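Local coordinates for sugar-binding transcriptional regulator, LacI family (Enterococcus faecalis, PDB 3CS3), which probably regulates transcription as a DNA-binding repressor of the LacI family, its deposited C-terminal part having the periplasmic-binding-protein fold that in relatives senses sugars, at residues T67-K75 and V85-I95; S118-E128 and I149-F158. All blocks are in the same frame, centred on the assembly; numbering follows the deposited sequence.

Contact 1 of 2, residues T67-K75 and V85-I95; sequences TFPTKEIEK and VLDRTTEHRNI. With SO4 (sulfate ion), chain B.
The CA atoms of T70 and R88 lie 8.7 Å apart, and the spacing narrows to 7.2 Å between the CA atoms of E74 and H92, where the first helical turns of 70-75 draw nearer to the irregular chain 85-95. R88 carries most of the polar contact. Its guanidinium meets the carbonyl of F68 end-on, NH2 to F68 O at 2.7 Å and NH1 to the same O at 3.0 Å, while NH2 also donates to T70 OG1 at 3.1 Å. Side-on, NE and NH1 hold the two carboxylate oxygens of D87, with R88 NH1 to D87 OD2 at 2.6 Å, a salt bridge. These partners lie round the rim of the guanidinium and fix its rotation; I73 CD1 covers one face, 3.4 Å above the plane. The same methyl reaches V85 CG1, and I73 CG2 packs against I95 CD1. Farther along, E74 lays CG over the face of the H92 ring, a CH-pi contact 3.9 Å from the centroid. A sulfate, probably from crystallisation, sits on N94 N. The contact thus packs the start of helix 70-78 against the connection between parallel strands 82-85 and 95-100, while F68 turns its ring toward Y14, H50 and strand 60-64.

Contact 2 of 2, residues S118-E128 and I149-F158; sequences SKKVLLLSGPE and IPYEIIQGDF
The two parallel strands 121-125 and 151-155 are the beta arms of a right-handed beta-alpha-beta unit whose crossover is helix 131-146, part of the periplasmic-binding-protein-like domain. Their axes run 4.7 Å apart at 22°, and five backbone hydrogen bonds join them, from V121 N to P150 O through to S125 N to I154 O. The straightest, L123 N to E152 O at 2.8 Å, has an N-H...O angle of 177°; in the next, I154 N approaches L123 O from above the carbonyl plane. On the face bearing L122 and L124, L122 CD2 meets I154 CD1 at 3.6 Å, under helix 160-170. On the other face L123 CD1 touches both Y151 CD2, at 4.0 Å, and I153 CG1, while V121 CG2 packs on I149 CG2 toward helix 102-115. Beyond the strand ends the F158 ring lies against the turn after S125: G126 CA stands over its face, 3.9 Å from the centroid, and P127 CD leans over the same face, 3.6 Å from F158 CD2. A chi1 of -78° swings the F158 ring toward G126 and P127, and its side chain also lies about 4 Å from a bound glycerol. S125 OG donates to G126 O on a lone pair at 3.2 Å. At the opposite end K120 NZ and E152 OE1 form only a long salt bridge, the lysine being hydrogen-bonded to Q175. Main-chain bonds and apolar packing therefore hold the strand pair, whereas CH-pi contacts join the loops that follow the two strands, at the glycerol end.

Contact 1 and contact 2 lie in series along the chain, contact 1 beside the mixed sheet and contact 2 within the four-stranded parallel sheet, with centres 27 Å apart and nearest atoms about 7 Å apart without touching. Both are partly buried, but they are built differently. Contact 1 sets a helix start against a loop, with no backbone pairing, and depends on one arginine and a few apolar methyls. Contact 2 joins an edge strand to its neighbour, and buries 960 Å² against 393 Å². Each also has a bound small molecule nearby, both probably from crystallisation: a sulfate on the loop of 85-95, and a glycerol beside the aromatic ring that follows strand 151-155.

Contact 1 of 2, residues T67-K75 and V85-I95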
loop_
_atom_site.group_PDB
_atom_site.type_symbol
_atom_site.label_atom_id
_atom_site.label_comp_id
_atom_site.label_asym_id
_atom_site.label_seq_id
_atom_site.Cartn_x
_atom_site.Cartn_y
_atom_site.Cartn_z
ATOM N N THR A 67 -1.839 -15.600 -8.157
ATOM C CA THR A 67 -3.181 -16.156 -8.359
ATOM C C THR A 67 -3.708 -15.946 -9.780
ATOM O O THR A 67 -4.712 -16.550 -10.162
ATOM C CB THR A 67 -4.209 -15.570 -7.370
ATOM O OG1 THR A 67 -4.347 -14.162 -7.591
ATOM C CG2 THR A 67 -3.790 -15.827 -5.938
ATOM N N PHE A 68 -3.050 -15.071 -10.543
ATOM C CA PHE A 68 -3.348 -14.882 -11.961
ATOM C C PHE A 68 -2.781 -16.108 -12.677
ATOM O O PHE A 68 -1.563 -16.290 -12.707
ATOM C CB PHE A 68 -2.684 -13.593 -12.464
ATOM C CG PHE A 68 -3.311 -12.996 -13.705
ATOM C CD1 PHE A 68 -3.659 -11.654 -13.732
ATOM C CD2 PHE A 68 -3.525 -13.756 -14.852
ATOM C CE1 PHE A 68 -4.219 -11.082 -14.870
ATOM C CE2 PHE A 68 -4.086 -13.193 -15.997
ATOM C CZ PHE A 68 -4.428 -11.856 -16.007
ATOM N N PRO A 69 -3.662 -16.966 -13.236
ATOM C CA PRO A 69 -3.234 -18.254 -13.799
ATOM C C PRO A 69 -2.469 -18.077 -15.098
ATOM O O PRO A 69 -2.855 -17.244 -15.919
ATOM C CB PRO A 69 -4.559 -18.984 -14.068
ATOM C CG PRO A 69 -5.610 -18.185 -13.354
ATOM C CD PRO A 69 -5.114 -16.783 -13.381
ATOM N N THR A 70 -1.396 -18.854 -15.256
ATOM C CA THR A 70 -0.516 -18.813 -16.433
ATOM C C THR A 70 -1.271 -19.051 -17.741
ATOM O O THR A 70 -1.031 -18.353 -18.730
ATOM C CB THR A 70 0.658 -19.822 -16.294
ATOM O OG1 THR A 70 1.338 -19.593 -15.055
ATOM C CG2 THR A 70 1.665 -19.678 -17.430
ATOM N N LYS A 71 -2.199 -20.010 -17.733
ATOM C CA LYS A 71 -3.038 -20.308 -18.901
ATOM C C LYS A 71 -3.879 -19.108 -19.361
ATOM O O LYS A 71 -4.048 -18.896 -20.562
ATOM C CB LYS A 71 -3.918 -21.535 -18.640
ATOM C CG LYS A 71 -3.142 -22.853 -18.641
ATOM C CD LYS A 71 -4.032 -24.049 -18.315
ATOM C CE LYS A 71 -3.216 -25.339 -18.267
ATOM N NZ LYS A 71 -4.005 -26.498 -17.763
ATOM N N GLU A 72 -4.381 -18.327 -18.404
ATOM C CA GLU A 72 -5.045 -17.049 -18.690
ATOM C C GLU A 72 -4.096 -16.006 -19.279
ATOM O O GLU A 72 -4.516 -15.183 -20.098
ATOM C CB GLU A 72 -5.711 -16.480 -17.433
ATOM C CG GLU A 72 -7.228 -16.389 -17.496
ATOM C CD GLU A 72 -7.913 -17.738 -17.406
ATOM O OE1 GLU A 72 -8.484 -18.179 -18.429
ATOM O OE2 GLU A 72 -7.878 -18.355 -16.318
ATOM N N ILE A 73 -2.831 -16.036 -18.855
ATOM C CA ILE A 73 -1.815 -15.106 -19.368
ATOM C C ILE A 73 -1.503 -15.423 -20.831
ATOM O O ILE A 73 -1.514 -14.524 -21.672
ATOM C CB ILE A 73 -0.526 -15.072 -18.484
ATOM C CG1 ILE A 73 -0.857 -14.528 -17.091
ATOM C CG2 ILE A 73 0.578 -14.231 -19.129
ATOM C CD1 ILE A 73 0.327 -14.383 -16.161
ATOM N N GLU A 74 -1.269 -16.702 -21.125
ATOM C CA GLU A 74 -1.059 -17.176 -22.499
ATOM C C GLU A 74 -2.200 -16.819 -23.464
ATOM O O GLU A 74 -1.939 -16.369 -24.580
ATOM C CB GLU A 74 -0.791 -18.684 -22.527
ATOM C CG GLU A 74 0.690 -19.065 -22.644
ATOM C CD GLU A 74 1.243 -19.791 -21.425
ATOM O OE1 GLU A 74 0.454 -20.201 -20.551
ATOM O OE2 GLU A 74 2.478 -19.974 -21.355
ATOM N N LYS A 75 -3.446 -17.006 -23.021
ATOM C CA LYS A 75 -4.641 -16.682 -23.818
ATOM C C LYS A 75 -4.747 -15.195 -24.154
ATOM O O LYS A 75 -5.202 -14.827 -25.240
ATOM C CB LYS A 75 -5.918 -17.113 -23.092
ATOM C CG LYS A 75 -6.239 -18.593 -23.173
ATOM C CD LYS A 75 -7.535 -18.891 -22.432
ATOM C CE LYS A 75 -7.876 -20.370 -22.476
ATOM N NZ LYS A 75 -9.131 -20.665 -21.729
ATOM N N VAL A 85 5.831 -10.380 -17.283
ATOM C CA VAL A 85 5.626 -11.041 -16.002
ATOM C C VAL A 85 6.764 -10.727 -15.038
ATOM O O VAL A 85 7.936 -10.672 -15.425
ATOM C CB VAL A 85 5.411 -12.578 -16.138
ATOM C CG1 VAL A 85 4.034 -12.874 -16.711
ATOM C CG2 VAL A 85 6.491 -13.219 -16.985
ATOM N N LEU A 86 6.393 -10.494 -13.785
ATOM C CA LEU A 86 7.333 -10.131 -12.739
ATOM C C LEU A 86 7.388 -11.225 -11.677
ATOM O O LEU A 86 8.069 -11.087 -10.662
ATOM C CB LEU A 86 6.903 -8.815 -12.084
ATOM C CG LEU A 86 6.617 -7.552 -12.902
ATOM C CD1 LEU A 86 6.530 -6.374 -11.948
ATOM C CD2 LEU A 86 7.673 -7.278 -13.966
ATOM N N ASP A 87 6.683 -12.324 -11.934
ATOM C CA ASP A 87 6.381 -13.300 -10.894
ATOM C C ASP A 87 6.604 -14.757 -11.289
ATOM O O ASP A 87 6.413 -15.651 -10.461
ATOM C CB ASP A 87 4.931 -13.106 -10.414
ATOM C CG ASP A 87 3.898 -13.286 -11.533
ATOM O OD1 ASP A 87 4.264 -13.463 -12.715
ATOM O OD2 ASP A 87 2.693 -13.246 -11.223
ATOM N N ARG A 88 6.985 -14.988 -12.549
ATOM C CA ARG A 88 7.121 -16.337 -13.105
ATOM C C ARG A 88 7.968 -16.345 -14.375
ATOM O O ARG A 88 8.241 -15.287 -14.948
ATOM C CB ARG A 88 5.747 -16.937 -13.407
ATOM C CG ARG A 88 5.039 -16.338 -14.611
ATOM C CD ARG A 88 3.560 -16.628 -14.563
ATOM N NE ARG A 88 2.885 -15.742 -13.624
ATOM C CZ ARG A 88 1.614 -15.859 -13.257
ATOM N NH1 ARG A 88 1.091 -14.987 -12.412
ATOM N NH2 ARG A 88 0.860 -16.833 -13.744
ATOM N N THR A 89 8.378 -17.539 -14.805
ATOM C CA THR A 89 9.108 -17.696 -16.067
ATOM C C THR A 89 8.163 -18.114 -17.179
ATOM O O THR A 89 7.093 -18.676 -16.928
ATOM C CB THR A 89 10.254 -18.732 -15.989
ATOM O OG1 THR A 89 9.728 -20.001 -15.587
ATOM C CG2 THR A 89 11.333 -18.287 -15.017
ATOM N N THR A 90 8.575 -17.844 -18.411
ATOM C CA THR A 90 7.746 -18.099 -19.578
ATOM C C THR A 90 8.623 -18.418 -20.785
ATOM O O THR A 90 9.821 -18.121 -20.790
ATOM C CB THR A 90 6.834 -16.888 -19.880
ATOM O OG1 THR A 90 5.913 -17.224 -20.924
ATOM C CG2 THR A 90 7.661 -15.671 -20.295
ATOM N N GLU A 91 8.021 -19.034 -21.797
ATOM C CA GLU A 91 8.718 -19.330 -23.040
ATOM C C GLU A 91 7.864 -18.884 -24.221
ATOM O O GLU A 91 8.306 -18.907 -25.375
ATOM C CB GLU A 91 9.041 -20.824 -23.128
ATOM C CG GLU A 91 10.372 -21.135 -23.809
ATOM C CD GLU A 91 11.566 -20.544 -23.069
ATOM O OE1 GLU A 91 11.829 -20.965 -21.921
ATOM O OE2 GLU A 91 12.240 -19.659 -23.638
ATOM N N HIS A 92 6.642 -18.461 -23.905
ATOM C CA HIS A 92 5.660 -18.012 -24.885
ATOM C C HIS A 92 6.095 -16.713 -25.556
ATOM O O HIS A 92 6.733 -15.860 -24.933
ATOM C CB HIS A 92 4.306 -17.824 -24.196
ATOM C CG HIS A 92 3.144 -17.752 -25.137
ATOM N ND1 HIS A 92 2.545 -16.563 -25.492
ATOM C CD2 HIS A 92 2.460 -18.726 -25.785
ATOM C CE1 HIS A 92 1.546 -16.805 -26.322
ATOM N NE2 HIS A 92 1.474 -18.109 -26.516
ATOM N N ARG A 93 5.766 -16.581 -26.838
ATOM C CA ARG A 93 5.998 -15.334 -27.557
ATOM C C ARG A 93 4.992 -14.293 -27.074
ATOM O O ARG A 93 3.909 -14.650 -26.601
ATOM C CB ARG A 93 5.923 -15.530 -29.080
ATOM C CG ARG A 93 4.604 -16.087 -29.608
ATOM C CD ARG A 93 4.410 -15.736 -31.074
ATOM N NE ARG A 93 4.171 -14.305 -31.266
ATOM C CZ ARG A 93 4.064 -13.703 -32.449
ATOM N NH1 ARG A 93 3.845 -12.396 -32.506
ATOM N NH2 ARG A 93 4.176 -14.399 -33.574
ATOM N N ASN A 94 5.373 -13.019 -27.183
ATOM C CA ASN A 94 4.618 -11.879 -26.627
ATOM C C ASN A 94 4.699 -11.707 -25.104
ATOM O O ASN A 94 4.074 -10.805 -24.548
ATOM C CB ASN A 94 3.155 -11.851 -27.102
ATOM C CG ASN A 94 2.923 -10.858 -28.213
ATOM O OD1 ASN A 94 3.539 -9.787 -28.250
ATOM N ND2 ASN A 94 2.016 -11.199 -29.120
ATOM N N ILE A 95 5.467 -12.566 -24.436
ATOM C CA ILE A 95 5.687 -12.436 -23.001
ATOM C C ILE A 95 7.177 -12.310 -22.678
ATOM O O ILE A 95 7.999 -13.021 -23.246
ATOM C CB ILE A 95 5.023 -13.587 -22.185
ATOM C CG1 ILE A 95 3.582 -13.835 -22.666
ATOM C CG2 ILE A 95 5.016 -13.248 -20.692
ATOM C CD1 ILE A 95 2.907 -15.055 -22.067
HETATM S S SO4 B . 8.085 -12.252 -29.472
HETATM O O1 SO4 B . 7.652 -13.013 -30.639
HETATM O O2 SO4 B . 6.995 -11.385 -29.037
HETATM O O3 SO4 B . 8.449 -13.179 -28.405
HETATM O O4 SO4 B . 9.241 -11.431 -29.822
#

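Contact 2 of 2, residues S118-E128 and I149-F158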
loop_
_atom_site.group_PDB
_atom_site.type_symbol
_atom_site.label_atom_id
_atom_site.label_comp_id
_atom_site.label_asym_id
_atom_site.label_seq_id
_atom_site.Cartn_x
_atom_site.Cartn_y
_atom_site.Cartn_z
ATOM N N SER A 118 23.961 -21.254 12.967
ATOM C CA SER A 118 22.593 -21.599 13.344
ATOM C C SER A 118 22.415 -23.098 13.555
ATOM O O SER A 118 22.985 -23.909 12.825
ATOM C CB SER A 118 21.612 -21.103 12.286
ATOM O OG SER A 118 21.685 -19.696 12.166
ATOM N N LYS A 119 21.618 -23.452 14.558
ATOM C CA LYS A 119 21.364 -24.847 14.906
ATOM C C LYS A 119 20.126 -25.393 14.203
ATOM O O LYS A 119 20.011 -26.599 13.996
ATOM C CB LYS A 119 21.235 -25.006 16.429
ATOM C CG LYS A 119 22.483 -24.594 17.223
ATOM C CD LYS A 119 23.681 -25.486 16.897
ATOM C CE LYS A 119 24.978 -24.923 17.459
ATOM N NZ LYS A 119 26.158 -25.722 17.016
ATOM N N LYS A 120 19.200 -24.495 13.870
ATOM C CA LYS A 120 18.024 -24.797 13.057
ATOM C C LYS A 120 17.528 -23.489 12.440
ATOM O O LYS A 120 17.563 -22.436 13.083
ATOM C CB LYS A 120 16.898 -25.430 13.890
ATOM C CG LYS A 120 15.916 -26.247 13.051
ATOM C CD LYS A 120 14.464 -26.039 13.461
ATOM C CE LYS A 120 14.024 -27.009 14.543
ATOM N NZ LYS A 120 12.538 -27.051 14.662
ATOM N N VAL A 121 17.075 -23.553 11.193
ATOM C CA VAL A 121 16.523 -22.386 10.524
ATOM C C VAL A 121 15.071 -22.663 10.170
ATOM O O VAL A 121 14.761 -23.675 9.557
ATOM C CB VAL A 121 17.343 -21.997 9.269
ATOM C CG1 VAL A 121 16.667 -20.862 8.494
ATOM C CG2 VAL A 121 18.744 -21.570 9.669
ATOM N N LEU A 122 14.179 -21.769 10.583
ATOM C CA LEU A 122 12.769 -21.882 10.229
ATOM C C LEU A 122 12.498 -21.041 8.979
ATOM O O LEU A 122 12.793 -19.848 8.943
ATOM C CB LEU A 122 11.867 -21.508 11.419
ATOM C CG LEU A 122 11.887 -22.517 12.584
ATOM C CD1 LEU A 122 12.959 -22.207 13.627
ATOM C CD2 LEU A 122 10.551 -22.603 13.268
ATOM N N LEU A 123 11.979 -21.690 7.942
ATOM C CA LEU A 123 11.786 -21.051 6.648
ATOM C C LEU A 123 10.323 -20.701 6.455
ATOM O O LEU A 123 9.515 -21.550 6.082
ATOM C CB LEU A 123 12.290 -21.944 5.501
ATOM C CG LEU A 123 13.761 -22.393 5.480
ATOM C CD1 LEU A 123 13.966 -23.515 4.462
ATOM C CD2 LEU A 123 14.726 -21.235 5.199
ATOM N N LEU A 124 9.986 -19.444 6.735
ATOM C CA LEU A 124 8.626 -18.949 6.559
ATOM C C LEU A 124 8.452 -18.535 5.098
ATOM O O LEU A 124 8.919 -17.473 4.671
ATOM C CB LEU A 124 8.355 -17.792 7.531
ATOM C CG LEU A 124 6.990 -17.091 7.601
ATOM C CD1 LEU A 124 5.800 -18.056 7.507
ATOM C CD2 LEU A 124 6.917 -16.246 8.874
ATOM N N SER A 125 7.803 -19.404 4.334
ATOM C CA SER A 125 7.696 -19.225 2.900
ATOM C C SER A 125 6.387 -18.556 2.527
ATOM O O SER A 125 5.488 -18.436 3.358
ATOM C CB SER A 125 7.832 -20.571 2.173
ATOM O OG SER A 125 6.699 -21.389 2.382
ATOM N N GLY A 126 6.295 -18.111 1.275
ATOM C CA GLY A 126 5.028 -17.689 0.699
ATOM C C GLY A 126 4.322 -18.888 0.086
ATOM O O GLY A 126 4.591 -20.030 0.470
ATOM N N PRO A 127 3.416 -18.637 -0.877
ATOM C CA PRO A 127 2.639 -19.672 -1.561
ATOM C C PRO A 127 3.549 -20.646 -2.298
ATOM O O PRO A 127 4.474 -20.219 -2.993
ATOM C CB PRO A 127 1.793 -18.872 -2.557
ATOM C CG PRO A 127 1.759 -17.494 -1.999
ATOM C CD PRO A 127 3.087 -17.293 -1.379
ATOM N N GLU A 128 3.290 -21.941 -2.134
ATOM C CA GLU A 128 4.175 -22.975 -2.669
ATOM C C GLU A 128 4.099 -23.111 -4.189
ATOM O O GLU A 128 5.057 -23.563 -4.811
ATOM C CB GLU A 128 3.968 -24.328 -1.965
ATOM C CG GLU A 128 2.686 -25.076 -2.313
ATOM C CD GLU A 128 2.675 -26.491 -1.757
ATOM O OE1 GLU A 128 2.375 -26.661 -0.554
ATOM O OE2 GLU A 128 2.961 -27.434 -2.526
ATOM N N ILE A 149 22.834 -27.819 8.373
ATOM C CA ILE A 149 21.872 -27.118 9.223
ATOM C C ILE A 149 20.462 -27.625 8.939
ATOM O O ILE A 149 20.013 -27.595 7.793
ATOM C CB ILE A 149 21.945 -25.574 9.052
ATOM C CG1 ILE A 149 23.345 -25.064 9.391
ATOM C CG2 ILE A 149 20.906 -24.871 9.933
ATOM C CD1 ILE A 149 23.647 -23.672 8.855
ATOM N N PRO A 150 19.779 -28.136 9.986
ATOM C CA PRO A 150 18.378 -28.537 9.918
ATOM C C PRO A 150 17.449 -27.368 9.614
ATOM O O PRO A 150 17.778 -26.211 9.907
ATOM C CB PRO A 150 18.075 -29.059 11.331
ATOM C CG PRO A 150 19.345 -29.241 11.985
ATOM C CD PRO A 150 20.366 -28.396 11.309
ATOM N N TYR A 151 16.290 -27.685 9.048
ATOM C CA TYR A 151 15.292 -26.681 8.744
ATOM C C TYR A 151 13.867 -27.212 8.860
ATOM O O TYR A 151 13.625 -28.412 8.736
ATOM C CB TYR A 151 15.533 -26.052 7.355
ATOM C CG TYR A 151 15.396 -26.986 6.157
ATOM C CD1 TYR A 151 16.522 -27.463 5.489
ATOM C CD2 TYR A 151 14.139 -27.366 5.678
ATOM C CE1 TYR A 151 16.402 -28.303 4.381
ATOM C CE2 TYR A 151 14.009 -28.214 4.587
ATOM C CZ TYR A 151 15.140 -28.681 3.945
ATOM O OH TYR A 151 14.999 -29.507 2.852
ATOM N N GLU A 152 12.937 -26.295 9.099
ATOM C CA GLU A 152 11.514 -26.567 8.978
ATOM C C GLU A 152 10.911 -25.510 8.053
ATOM O O GLU A 152 11.215 -24.325 8.178
ATOM C CB GLU A 152 10.838 -26.544 10.353
ATOM C CG GLU A 152 9.373 -26.971 10.324
ATOM C CD GLU A 152 8.835 -27.382 11.685
ATOM O OE1 GLU A 152 9.180 -26.745 12.706
ATOM O OE2 GLU A 152 8.047 -28.350 11.725
ATOM N N ILE A 153 10.074 -25.955 7.120
ATOM C CA ILE A 153 9.376 -25.076 6.188
ATOM C C ILE A 153 7.977 -24.799 6.725
ATOM O O ILE A 153 7.193 -25.725 6.944
ATOM C CB ILE A 153 9.280 -25.710 4.771
ATOM C CG1 ILE A 153 10.677 -25.893 4.173
ATOM C CG2 ILE A 153 8.392 -24.866 3.845
ATOM C CD1 ILE A 153 10.720 -26.796 2.961
ATOM N N ILE A 154 7.672 -23.521 6.945
ATOM C CA ILE A 154 6.356 -23.114 7.430
ATOM C C ILE A 154 5.650 -22.307 6.357
ATOM O O ILE A 154 6.154 -21.279 5.908
ATOM C CB ILE A 154 6.456 -22.332 8.751
ATOM C CG1 ILE A 154 7.058 -23.228 9.830
ATOM C CG2 ILE A 154 5.082 -21.833 9.204
ATOM C CD1 ILE A 154 7.903 -22.497 10.792
ATOM N N GLN A 155 4.483 -22.801 5.948
ATOM C CA GLN A 155 3.702 -22.228 4.858
ATOM C C GLN A 155 3.022 -20.921 5.262
ATOM O O GLN A 155 2.358 -20.849 6.299
ATOM C CB GLN A 155 2.655 -23.243 4.382
ATOM C CG GLN A 155 2.053 -22.954 3.008
ATOM C CD GLN A 155 3.036 -23.163 1.863
ATOM O OE1 GLN A 155 3.754 -24.165 1.803
ATOM N NE2 GLN A 155 3.061 -22.214 0.939
ATOM N N GLY A 156 3.220 -19.893 4.440
ATOM C CA GLY A 156 2.526 -18.609 4.565
ATOM C C GLY A 156 2.003 -18.215 3.200
ATOM O O GLY A 156 1.966 -19.045 2.291
ATOM N N ASP A 157 1.601 -16.958 3.043
ATOM C CA ASP A 157 1.016 -16.501 1.777
ATOM C C ASP A 157 1.476 -15.104 1.349
ATOM O O ASP A 157 0.788 -14.425 0.574
ATOM C CB ASP A 157 -0.522 -16.592 1.820
ATOM C CG ASP A 157 -1.131 -15.881 3.029
ATOM O OD1 ASP A 157 -0.501 -14.956 3.579
ATOM O OD2 ASP A 157 -2.259 -16.246 3.424
ATOM N N PHE A 158 2.635 -14.697 1.875
ATOM C CA PHE A 158 3.259 -13.374 1.672
ATOM C C PHE A 158 2.592 -12.219 2.436
ATOM O O PHE A 158 3.119 -11.106 2.463
ATOM C CB PHE A 158 3.432 -13.020 0.181
ATOM C CG PHE A 158 4.607 -13.690 -0.484
ATOM C CD1 PHE A 158 5.804 -13.904 0.205
ATOM C CD2 PHE A 158 4.532 -14.066 -1.823
ATOM C CE1 PHE A 158 6.897 -14.516 -0.425
ATOM C CE2 PHE A 158 5.617 -14.677 -2.460
ATOM C CZ PHE A 158 6.802 -14.897 -1.758
#